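Local coordinates for putative ferritin-like diiron-carboxylate protein TM1526 (PDB 1VJX) that is of unknown function but belongs to the rubrerythrin family of ferritin-like proteins and is probably a diiron-carboxylate oxidoreductase, at residues L19-A22 with I23-E27; E92-R96 with K97-L101; Y120-K123 with D124-N128; E144-R147 with K148-M152. One frame throughout, in Å; residues are numbered along the deposited sequence.

Contact 1: L19-A22 with I23-E27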
loop_
_atom_site.group_PDB
_atom_site.type_symbol
_atom_site.label_atom_id
_atom_site.label_comp_id
_atom_site.label_asym_id
_atom_site.label_seq_id
_atom_site.Cartn_x
_atom_site.Cartn_y
_atom_site.Cartn_z
ATOM N N LEU A 19 -8.379 -8.408 -2.533
ATOM C CA LEU A 19 -6.993 -8.891 -2.588
ATOM C C LEU A 19 -6.289 -8.439 -3.871
ATOM O O LEU A 19 -5.140 -8.043 -3.818
ATOM C CB LEU A 19 -6.902 -10.387 -2.540
ATOM C CG LEU A 19 -6.873 -11.061 -1.210
ATOM C CD1 LEU A 19 -7.040 -12.542 -1.504
ATOM C CD2 LEU A 19 -5.550 -10.719 -0.438
ATOM N N THR A 20 -6.965 -8.529 -5.010
ATOM C CA THR A 20 -6.366 -8.110 -6.267
ATOM C C THR A 20 -6.008 -6.620 -6.180
ATOM O O THR A 20 -4.949 -6.194 -6.591
ATOM C CB THR A 20 -7.334 -8.332 -7.417
ATOM O OG1 THR A 20 -7.678 -9.737 -7.542
ATOM C CG2 THR A 20 -6.650 -8.009 -8.730
ATOM N N VAL A 21 -6.920 -5.843 -5.601
ATOM C CA VAL A 21 -6.722 -4.423 -5.433
ATOM C C VAL A 21 -5.505 -4.214 -4.525
ATOM O O VAL A 21 -4.633 -3.443 -4.869
ATOM C CB VAL A 21 -8.006 -3.747 -4.893
ATOM C CG1 VAL A 21 -7.702 -2.374 -4.345
ATOM C CG2 VAL A 21 -9.062 -3.627 -5.989
ATOM N N ALA A 22 -5.432 -4.973 -3.432
ATOM C CA ALA A 22 -4.365 -4.845 -2.431
ATOM C C ALA A 22 -3.022 -5.258 -2.969
ATOM O O ALA A 22 -1.994 -4.658 -2.655
ATOM C CB ALA A 22 -4.701 -5.666 -1.191
ATOM N N ILE A 23 -3.036 -6.262 -3.843
ATOM C CA ILE A 23 -1.810 -6.706 -4.449
ATOM C C ILE A 23 -1.257 -5.559 -5.272
ATOM O O ILE A 23 -0.060 -5.283 -5.235
ATOM C CB ILE A 23 -2.067 -7.901 -5.285
ATOM C CG1 ILE A 23 -2.360 -9.117 -4.403
ATOM C CG2 ILE A 23 -0.876 -8.208 -6.248
ATOM C CD1 ILE A 23 -2.891 -10.321 -5.233
ATOM N N ARG A 24 -2.122 -4.879 -6.018
ATOM C CA ARG A 24 -1.641 -3.858 -6.942
ATOM C C ARG A 24 -1.123 -2.605 -6.208
ATOM O O ARG A 24 -0.126 -2.022 -6.641
ATOM C CB ARG A 24 -2.696 -3.517 -7.975
ATOM C CG ARG A 24 -2.852 -4.550 -8.955
ATOM C CD ARG A 24 -4.141 -4.502 -9.734
ATOM N NE ARG A 24 -4.338 -5.717 -10.568
ATOM C CZ ARG A 24 -4.605 -5.725 -11.893
ATOM N NH1 ARG A 24 -4.675 -4.598 -12.600
ATOM N NH2 ARG A 24 -4.793 -6.886 -12.523
ATOM N N LEU A 25 -1.764 -2.260 -5.085
ATOM C CA LEU A 25 -1.369 -1.134 -4.282
ATOM C C LEU A 25 0.039 -1.365 -3.713
ATOM O O LEU A 25 0.861 -0.455 -3.756
ATOM C CB LEU A 25 -2.396 -0.832 -3.170
ATOM C CG LEU A 25 -3.798 -0.366 -3.629
ATOM C CD1 LEU A 25 -4.723 -0.059 -2.436
ATOM C CD2 LEU A 25 -3.748 0.833 -4.558
ATOM N N GLU A 26 0.328 -2.592 -3.260
ATOM C CA GLU A 26 1.657 -2.937 -2.740
ATOM C C GLU A 26 2.717 -2.985 -3.842
ATOM O O GLU A 26 3.845 -2.548 -3.642
ATOM C CB GLU A 26 1.620 -4.260 -1.983
ATOM C CG GLU A 26 0.785 -4.212 -0.712
ATOM C CD GLU A 26 1.417 -3.453 0.449
ATOM O OE1 GLU A 26 2.577 -3.026 0.334
ATOM O OE2 GLU A 26 0.740 -3.309 1.509
ATOM N N GLU A 27 2.353 -3.525 -4.996
ATOM C CA GLU A 27 3.235 -3.519 -6.166
ATOM C C GLU A 27 3.531 -2.094 -6.665
ATOM O O GLU A 27 4.646 -1.782 -7.059
ATOM C CB GLU A 27 2.617 -4.349 -7.306
ATOM C CG GLU A 27 2.526 -5.849 -7.017
ATOM C CD GLU A 27 1.776 -6.659 -8.087
ATOM O OE1 GLU A 27 0.978 -6.105 -8.872
ATOM O OE2 GLU A 27 2.010 -7.883 -8.171
HETATM O O HOH W 1 -3.487 -7.920 -8.878
#
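Ile23 hooks back over the Leu19 carbonyl, one helical turn earlier, bringing CG1 within 3.0 Å of Leu19 O, with CD1 a little farther off. With CG1 beside the backbone N (chi1 -72°), the branch follows the helix toward its start, and the same oxygen accepts Ile23 N at 2.8 Å. Cut back to an alanine, the side chain would lose CG1 and CD1, which would probably thin the cover over the Leu19 carbonyl and open a gap against Phe62. On the solvent side, Thr20 and Arg24 run side by side, Thr20 CG2 lying 3.7 Å from Arg24 NE. One water donates to Thr20 O and accepts from Arg24 NE at 2.9 Å, at the guanidinium edge and in its plane, while Thr20 OG1 turns back to Ser16 O. This part of helix 15-36 has an outer polar side and a buried one, as expected in the four-helix bundle of ferritin-like proteins. On the flank facing helix 101-125, Val21 CG1 meets Leu25 CD1 at 4.2 Å, Val21 reaching Leu118 and Leu25 reaching Ser115. Farther in, Glu26 OE1 is hydrogen-bonded to His58 ND1 and lies near Glu55 OE1, while OE2 lies near Glu142, a cluster consistent with the family's diiron site.

Contact 2: E92-R96 with K97-L101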
loop_
_atom_site.group_PDB
_atom_site.type_symbol
_atom_site.label_atom_id
_atom_site.label_comp_id
_atom_site.label_asym_id
_atom_site.label_seq_id
_atom_site.Cartn_x
_atom_site.Cartn_y
_atom_site.Cartn_z
ATOM N N GLU A 92 4.698 11.364 -14.985
ATOM C CA GLU A 92 5.040 12.712 -15.411
ATOM C C GLU A 92 5.866 13.412 -14.367
ATOM O O GLU A 92 6.960 13.865 -14.643
ATOM C CB GLU A 92 3.790 13.561 -15.714
ATOM C CG GLU A 92 2.983 13.124 -16.941
ATOM C CD GLU A 92 3.808 12.961 -18.220
ATOM O OE1 GLU A 92 4.542 13.905 -18.636
ATOM O OE2 GLU A 92 3.691 11.873 -18.849
ATOM N N ILE A 93 5.355 13.524 -13.163
ATOM C CA ILE A 93 6.166 14.138 -12.115
ATOM C C ILE A 93 7.484 13.397 -11.877
ATOM O O ILE A 93 8.519 14.027 -11.784
ATOM C CB ILE A 93 5.376 14.338 -10.809
ATOM C CG1 ILE A 93 4.861 13.008 -10.272
ATOM C CG2 ILE A 93 4.245 15.362 -11.017
ATOM C CD1 ILE A 93 5.806 12.404 -9.276
ATOM N N LEU A 94 7.469 12.073 -11.841
ATOM C CA LEU A 94 8.706 11.314 -11.663
ATOM C C LEU A 94 9.696 11.490 -12.809
ATOM O O LEU A 94 10.830 11.029 -12.724
ATOM C CB LEU A 94 8.420 9.822 -11.472
ATOM C CG LEU A 94 7.630 9.400 -10.225
ATOM C CD1 LEU A 94 7.561 7.901 -10.197
ATOM C CD2 LEU A 94 8.216 9.886 -8.933
ATOM N N ARG A 95 9.274 12.159 -13.872
ATOM C CA ARG A 95 10.156 12.519 -14.968
ATOM C C ARG A 95 10.981 13.776 -14.587
ATOM O O ARG A 95 12.077 13.999 -15.120
ATOM C CB ARG A 95 9.311 12.791 -16.222
ATOM C CG ARG A 95 9.762 12.086 -17.463
ATOM C CD ARG A 95 8.695 12.032 -18.559
ATOM N NE ARG A 95 7.784 10.904 -18.360
ATOM C CZ ARG A 95 7.500 9.955 -19.275
ATOM N NH1 ARG A 95 8.031 9.987 -20.515
ATOM N NH2 ARG A 95 6.664 8.967 -18.935
ATOM N N ARG A 96 10.438 14.591 -13.678
ATOM C CA ARG A 96 11.020 15.881 -13.309
ATOM C C ARG A 96 12.332 15.714 -12.570
ATOM O O ARG A 96 12.557 14.703 -11.938
ATOM C CB ARG A 96 10.038 16.721 -12.486
ATOM C CG ARG A 96 9.037 17.483 -13.353
ATOM C CD ARG A 96 7.709 17.844 -12.675
ATOM N NE ARG A 96 7.839 18.279 -11.276
ATOM C CZ ARG A 96 8.106 19.514 -10.863
ATOM N NH1 ARG A 96 8.307 20.513 -11.730
ATOM N NH2 ARG A 96 8.188 19.752 -9.561
ATOM N N LYS A 97 13.207 16.706 -12.692
ATOM C CA LYS A 97 14.550 16.621 -12.141
ATOM C C LYS A 97 14.735 17.540 -10.931
ATOM O O LYS A 97 15.835 17.599 -10.368
ATOM C CB LYS A 97 15.566 16.951 -13.249
ATOM C CG LYS A 97 15.647 15.922 -14.384
ATOM C CD LYS A 97 16.578 16.410 -15.475
ATOM C CE LYS A 97 16.610 15.487 -16.686
ATOM N NZ LYS A 97 17.157 16.164 -17.912
ATOM N N ASP A 98 13.660 18.230 -10.535
ATOM C CA ASP A 98 13.691 19.223 -9.447
ATOM C C ASP A 98 12.601 19.013 -8.409
ATOM O O ASP A 98 12.076 19.983 -7.856
ATOM C CB ASP A 98 13.523 20.633 -10.012
ATOM C CG ASP A 98 12.234 20.796 -10.783
ATOM O OD1 ASP A 98 11.480 19.814 -10.887
ATOM O OD2 ASP A 98 11.898 21.851 -11.354
ATOM N N LEU A 99 12.253 17.763 -8.135
ATOM C CA LEU A 99 11.180 17.482 -7.213
ATOM C C LEU A 99 11.595 17.838 -5.783
ATOM O O LEU A 99 12.725 17.569 -5.370
ATOM C CB LEU A 99 10.780 16.005 -7.291
ATOM C CG LEU A 99 10.169 15.493 -8.606
ATOM C CD1 LEU A 99 9.795 14.030 -8.437
ATOM C CD2 LEU A 99 8.938 16.274 -9.025
ATOM N N THR A 100 10.667 18.453 -5.044
ATOM C CA THR A 100 10.847 18.708 -3.622
ATOM C C THR A 100 10.361 17.508 -2.810
ATOM O O THR A 100 9.482 16.764 -3.238
ATOM C CB THR A 100 10.084 19.979 -3.168
ATOM O OG1 THR A 100 8.671 19.790 -3.273
ATOM C CG2 THR A 100 10.369 21.177 -4.086
ATOM N N LEU A 101 10.935 17.329 -1.631
ATOM C CA LEU A 101 10.533 16.234 -0.749
ATOM C C LEU A 101 9.078 16.401 -0.352
ATOM O O LEU A 101 8.330 15.434 -0.334
ATOM C CB LEU A 101 11.446 16.157 0.493
ATOM C CG LEU A 101 11.227 14.934 1.411
ATOM C CD1 LEU A 101 11.673 13.616 0.775
ATOM C CD2 LEU A 101 11.935 15.165 2.764
#
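Ile93 O takes a hydrogen bond from Arg96 N at 2.8 Å, the second of two i to i+3 bonds of a short 3-10 segment, and is covered by both methyl groups of Leu99, CD1 and CD2 each lying 3.6 Å from that oxygen. The loop therefore doubles back on itself, with Leu99 folded back against the 3-10 segment. Leu99 CD1 also meets Ile93 CD1 at 4.4 Å and comes near Leu94 CD2, while its other methyl turns to Arg96, where CD2 of Leu99 approaches Arg96 NE to 3.2 Å. The arginine chain is bent at its third torsion (chi3 40°), and this bend carries the guanidinium past Leu99 toward Asp98. Asp98 OD1 sits over one face of the guanidinium, 3.4 Å from Arg96 NH1, with the two planes 57° apart. This is a salt bridge of charge alone, since no N-H points at the oxygen. The stronger polar partner of Arg96 is Glu103, which forms a salt bridge with NH2 and also accepts Thr100 N. A leucine in place of Arg96 would probably leave Asp98 and Glu103 without their shared positive mate. Thr100 is the N-cap of helix 101-125, its hydroxyl capping a backbone N, an exchange with Glu103 consistent with a capping box. The loop leads into that helix at the bundle's end, Leu94 resting on Glu35 and Leu36 of helix 15-36 and Leu101 reaching helices 43-68 and 129-156.

Contact 3: Y120-K123 with D124-N128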
loop_
_atom_site.group_PDB
_atom_site.type_symbol
_atom_site.label_atom_id
_atom_site.label_comp_id
_atom_site.label_asym_id
_atom_site.label_seq_id
_atom_site.Cartn_x
_atom_site.Cartn_y
_atom_site.Cartn_z
ATOM N N TYR A 120 -7.725 -2.451 5.702
ATOM C CA TYR A 120 -8.677 -2.677 6.766
ATOM C C TYR A 120 -9.952 -3.371 6.204
ATOM O O TYR A 120 -10.457 -4.318 6.775
ATOM C CB TYR A 120 -9.021 -1.377 7.524
ATOM C CG TYR A 120 -8.068 -1.028 8.678
ATOM C CD1 TYR A 120 -7.894 -1.896 9.759
ATOM C CD2 TYR A 120 -7.369 0.185 8.708
ATOM C CE1 TYR A 120 -7.024 -1.579 10.841
ATOM C CE2 TYR A 120 -6.476 0.515 9.818
ATOM C CZ TYR A 120 -6.314 -0.381 10.860
ATOM O OH TYR A 120 -5.472 -0.103 11.933
ATOM N N GLU A 121 -10.418 -2.917 5.042
ATOM C CA GLU A 121 -11.626 -3.454 4.436
ATOM C C GLU A 121 -11.476 -4.917 4.196
ATOM O O GLU A 121 -12.364 -5.680 4.560
ATOM C CB GLU A 121 -11.997 -2.686 3.165
ATOM C CG GLU A 121 -12.596 -1.316 3.523
ATOM C CD GLU A 121 -12.763 -0.355 2.345
ATOM O OE1 GLU A 121 -12.028 -0.482 1.347
ATOM O OE2 GLU A 121 -13.647 0.535 2.423
ATOM N N LEU A 122 -10.323 -5.280 3.631
ATOM C CA LEU A 122 -9.923 -6.650 3.326
ATOM C C LEU A 122 -9.878 -7.548 4.557
ATOM O O LEU A 122 -10.397 -8.683 4.549
ATOM C CB LEU A 122 -8.514 -6.663 2.697
ATOM C CG LEU A 122 -7.880 -8.071 2.568
ATOM C CD1 LEU A 122 -8.774 -9.005 1.714
ATOM C CD2 LEU A 122 -6.447 -8.036 2.027
ATOM N N LYS A 123 -9.255 -7.042 5.605
ATOM C CA LYS A 123 -9.185 -7.754 6.853
ATOM C C LYS A 123 -10.553 -8.115 7.428
ATOM O O LYS A 123 -10.783 -9.252 7.868
ATOM C CB LYS A 123 -8.371 -6.994 7.860
ATOM C CG LYS A 123 -8.021 -7.870 9.057
ATOM C CD LYS A 123 -6.936 -7.299 10.035
ATOM C CE LYS A 123 -7.437 -6.066 10.750
ATOM N NZ LYS A 123 -8.353 -6.434 11.860
ATOM N N ASP A 124 -11.461 -7.159 7.377
ATOM C CA ASP A 124 -12.843 -7.395 7.780
ATOM C C ASP A 124 -13.562 -8.452 6.939
ATOM O O ASP A 124 -14.521 -9.017 7.393
ATOM C CB ASP A 124 -13.645 -6.114 7.683
ATOM C CG ASP A 124 -13.628 -5.302 8.963
ATOM O OD1 ASP A 124 -12.744 -5.533 9.858
ATOM O OD2 ASP A 124 -14.489 -4.405 9.145
ATOM N N GLY A 125 -13.108 -8.703 5.722
ATOM C CA GLY A 125 -13.784 -9.640 4.803
ATOM C C GLY A 125 -13.252 -11.054 4.870
ATOM O O GLY A 125 -13.879 -12.012 4.355
ATOM N N LEU A 126 -12.062 -11.174 5.454
ATOM C CA LEU A 126 -11.467 -12.451 5.706
ATOM C C LEU A 126 -12.153 -13.062 6.919
ATOM O O LEU A 126 -12.557 -12.357 7.857
ATOM C CB LEU A 126 -9.964 -12.338 5.882
ATOM C CG LEU A 126 -9.181 -11.885 4.640
ATOM C CD1 LEU A 126 -7.764 -11.355 5.065
ATOM C CD2 LEU A 126 -9.048 -12.984 3.666
ATOM N N VAL A 127 -12.320 -14.380 6.843
ATOM C CA VAL A 127 -13.036 -15.187 7.818
ATOM C C VAL A 127 -12.051 -16.103 8.537
ATOM O O VAL A 127 -12.217 -16.411 9.715
ATOM C CB VAL A 127 -14.142 -16.030 7.090
ATOM C CG1 VAL A 127 -14.279 -17.446 7.684
ATOM C CG2 VAL A 127 -15.483 -15.288 7.113
ATOM N N ASN A 128 -11.025 -16.535 7.818
ATOM C CA ASN A 128 -9.963 -17.340 8.377
ATOM C C ASN A 128 -9.118 -16.428 9.297
ATOM O O ASN A 128 -8.708 -15.338 8.889
ATOM C CB ASN A 128 -9.147 -17.973 7.242
ATOM C CG ASN A 128 -7.789 -18.416 7.695
ATOM O OD1 ASN A 128 -7.454 -18.233 8.875
ATOM N ND2 ASN A 128 -6.979 -18.999 6.780
HETATM O O HOH W 2 -10.247 -4.519 9.821
HETATM O O HOH W 3 -11.332 -7.643 11.068
#
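The last turn of helix 101-125 joins Tyr120 to Asp124 and Leu122 to Leu126, and it illustrates how the bonding pattern changes as a helix ends. Asp124 N still makes a straight bond to Tyr120 O (3.1 Å, 168°), but one residue on the pattern tightens. Gly125 N has a weak bond to Glu121 O and a better one to Leu122 O at 3.0 Å, three residues back, coming from well above that carbonyl plane. Leu126 N adds weak bonds to the oxygens of Leu122 and Lys123. The Leu122 carbonyl is further covered by the Leu126 side chain, whose CG meets Leu122 CD1 at 4.1 Å. On the outer side water takes over: one molecule donates to Tyr120 O and, at 2.7 Å, to Asp124 OD1, and a second donates to the same carboxylate oxygen. Both accept weakly from Lys123 NZ, which is carried there by bends at chi3 and chi4, so that the opposite charges are linked through solvent. Inward, Leu122 packs on Ile18, Leu19 and Phe62, while Leu126 rests on Met65 of helix 43-68 and Val135 of helix 129-156. Asn128 then serves as N-cap of helix 129-156, its OD1 accepting from Asp130 N.

Contact 4: E144-R147 with K148-M152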
loop_
_atom_site.group_PDB
_atom_site.type_symbol
_atom_site.label_atom_id
_atom_site.label_comp_id
_atom_site.label_asym_id
_atom_site.label_seq_id
_atom_site.Cartn_x
_atom_site.Cartn_y
_atom_site.Cartn_z
ATOM N N GLU A 144 3.251 2.157 10.252
ATOM C CA GLU A 144 4.630 2.630 10.487
ATOM C C GLU A 144 5.270 3.333 9.272
ATOM O O GLU A 144 6.087 4.214 9.448
ATOM C CB GLU A 144 5.540 1.469 10.898
ATOM C CG GLU A 144 5.291 0.921 12.298
ATOM C CD GLU A 144 5.544 1.937 13.369
ATOM O OE1 GLU A 144 6.390 2.856 13.161
ATOM O OE2 GLU A 144 4.883 1.809 14.424
ATOM N N HIS A 145 4.927 2.918 8.048
ATOM C CA HIS A 145 5.414 3.600 6.854
ATOM C C HIS A 145 4.873 4.988 6.907
ATOM O O HIS A 145 5.592 5.948 6.690
ATOM C CB HIS A 145 4.882 2.979 5.562
ATOM C CG HIS A 145 5.476 1.655 5.225
ATOM N ND1 HIS A 145 5.384 1.093 3.958
ATOM C CD2 HIS A 145 6.183 0.780 5.979
ATOM C CE1 HIS A 145 5.993 -0.078 3.963
ATOM N NE2 HIS A 145 6.491 -0.289 5.172
ATOM N N LEU A 146 3.573 5.070 7.161
ATOM C CA LEU A 146 2.863 6.338 7.274
ATOM C C LEU A 146 3.470 7.286 8.337
ATOM O O LEU A 146 3.702 8.447 8.074
ATOM C CB LEU A 146 1.383 6.090 7.582
ATOM C CG LEU A 146 0.563 7.375 7.691
ATOM C CD1 LEU A 146 0.660 8.213 6.377
ATOM C CD2 LEU A 146 -0.859 7.044 8.083
ATOM N N ARG A 147 3.722 6.760 9.521
ATOM C CA ARG A 147 4.377 7.520 10.578
ATOM C C ARG A 147 5.731 8.055 10.109
ATOM O O ARG A 147 6.117 9.199 10.444
ATOM C CB ARG A 147 4.579 6.613 11.780
ATOM C CG ARG A 147 5.325 7.233 12.948
ATOM C CD ARG A 147 6.079 6.192 13.739
ATOM N NE ARG A 147 7.231 5.691 12.965
ATOM C CZ ARG A 147 8.406 6.319 12.899
ATOM N NH1 ARG A 147 8.578 7.473 13.526
ATOM N NH2 ARG A 147 9.409 5.807 12.198
ATOM N N LYS A 148 6.461 7.230 9.347
ATOM C CA LYS A 148 7.776 7.630 8.834
ATOM C C LYS A 148 7.637 8.731 7.821
ATOM O O LYS A 148 8.378 9.712 7.870
ATOM C CB LYS A 148 8.521 6.450 8.219
ATOM C CG LYS A 148 9.913 6.799 7.706
ATOM C CD LYS A 148 10.879 7.084 8.829
ATOM C CE LYS A 148 12.124 7.793 8.394
ATOM N NZ LYS A 148 12.894 8.197 9.634
ATOM N N LEU A 149 6.668 8.593 6.920
ATOM C CA LEU A 149 6.342 9.663 5.975
ATOM C C LEU A 149 5.967 10.995 6.667
ATOM O O LEU A 149 6.373 12.060 6.237
ATOM C CB LEU A 149 5.221 9.212 5.023
ATOM C CG LEU A 149 5.483 8.015 4.091
ATOM C CD1 LEU A 149 4.255 7.651 3.284
ATOM C CD2 LEU A 149 6.624 8.281 3.138
ATOM N N LEU A 150 5.202 10.942 7.743
ATOM C CA LEU A 150 4.816 12.159 8.459
ATOM C C LEU A 150 6.003 12.763 9.241
ATOM O O LEU A 150 6.121 13.997 9.383
ATOM C CB LEU A 150 3.628 11.859 9.379
ATOM C CG LEU A 150 2.321 11.498 8.652
ATOM C CD1 LEU A 150 1.307 10.816 9.589
ATOM C CD2 LEU A 150 1.692 12.766 8.002
ATOM N N GLU A 151 6.874 11.881 9.733
ATOM C CA GLU A 151 8.125 12.268 10.393
ATOM C C GLU A 151 9.059 13.025 9.423
ATOM O O GLU A 151 9.580 14.067 9.756
ATOM C CB GLU A 151 8.809 11.016 10.984
ATOM C CG GLU A 151 10.181 11.233 11.618
ATOM C CD GLU A 151 10.657 10.012 12.405
ATOM O OE1 GLU A 151 11.267 9.094 11.807
ATOM O OE2 GLU A 151 10.414 9.959 13.636
HETATM N N MSE A 152 9.242 12.486 8.225
HETATM C CA MSE A 152 9.998 13.150 7.169
HETATM C C MSE A 152 9.360 14.477 6.751
HETATM O O MSE A 152 10.061 15.473 6.588
HETATM C CB MSE A 152 10.149 12.228 5.956
HETATM C CG MSE A 152 11.071 11.050 6.180
HETATM SE SE MSE A 152 11.015 9.766 4.698
HETATM C CE MSE A 152 12.098 10.706 3.350
#
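Four consecutive i to i+4 bonds run through the contact, from Lys148 N to Glu144 O and on to Glu151 N to Arg147 O, each close to 3.0 Å, as in a regular alpha-helix. Along its outer face lies a salt-bridge network with three- and four-residue spacings. Arg147 joins two acids of this network: NE forms a weak hydrogen-bonded salt bridge with Glu144 OE1 at 3.0 Å, and NH1 reaches forward to Glu151 OE2 at 3.1 Å, also weakly. That oxygen lies at the guanidinium edge, in its plane, although the carboxylate itself is turned 78° from it. A bend at chi3 (71°) lays the arginine head along the helix between its two acids. The other oxygen of Glu151 is met nearly along its C-O axis by Lys148 NZ, 2.9 Å from OE1, so one carboxylate is shared by two cations and probably offsets their mutual repulsion. Elsewhere on the helix surface Leu146 CG touches Leu150 CD1 at 4.0 Å. Toward the bundle interior, His145 packs on Leu51 and Glu55 of helix 43-68, Leu149 on Leu105, Ala108 and Ile109 of helix 101-125, and the selenomethionine Met152 on Ile44, Thr47 and Leu105.

In the fold
Contacts 1, 3 and 4 each lie on a helix of the bundle and are partly buried, whereas contact 2 is a surface loop, about 36 Å between centres from contact 3 across the chain's middle. Contact 1, the most central, pairs an apolar and acidic inner face with a water-bridged outer one; contact 4 clothes its outer face in direct ion pairs, and contact 3 separates its charges by water. Contacts 2 and 3 hold opposite ends of helix 101-125, one at its capped start and the other at its weakly bonded finish. Leu19 CD2 meets Leu122 CD2 at 3.8 Å, joining contacts 1 and 3, and Leu101 packs on Met152, joining 2 and 4.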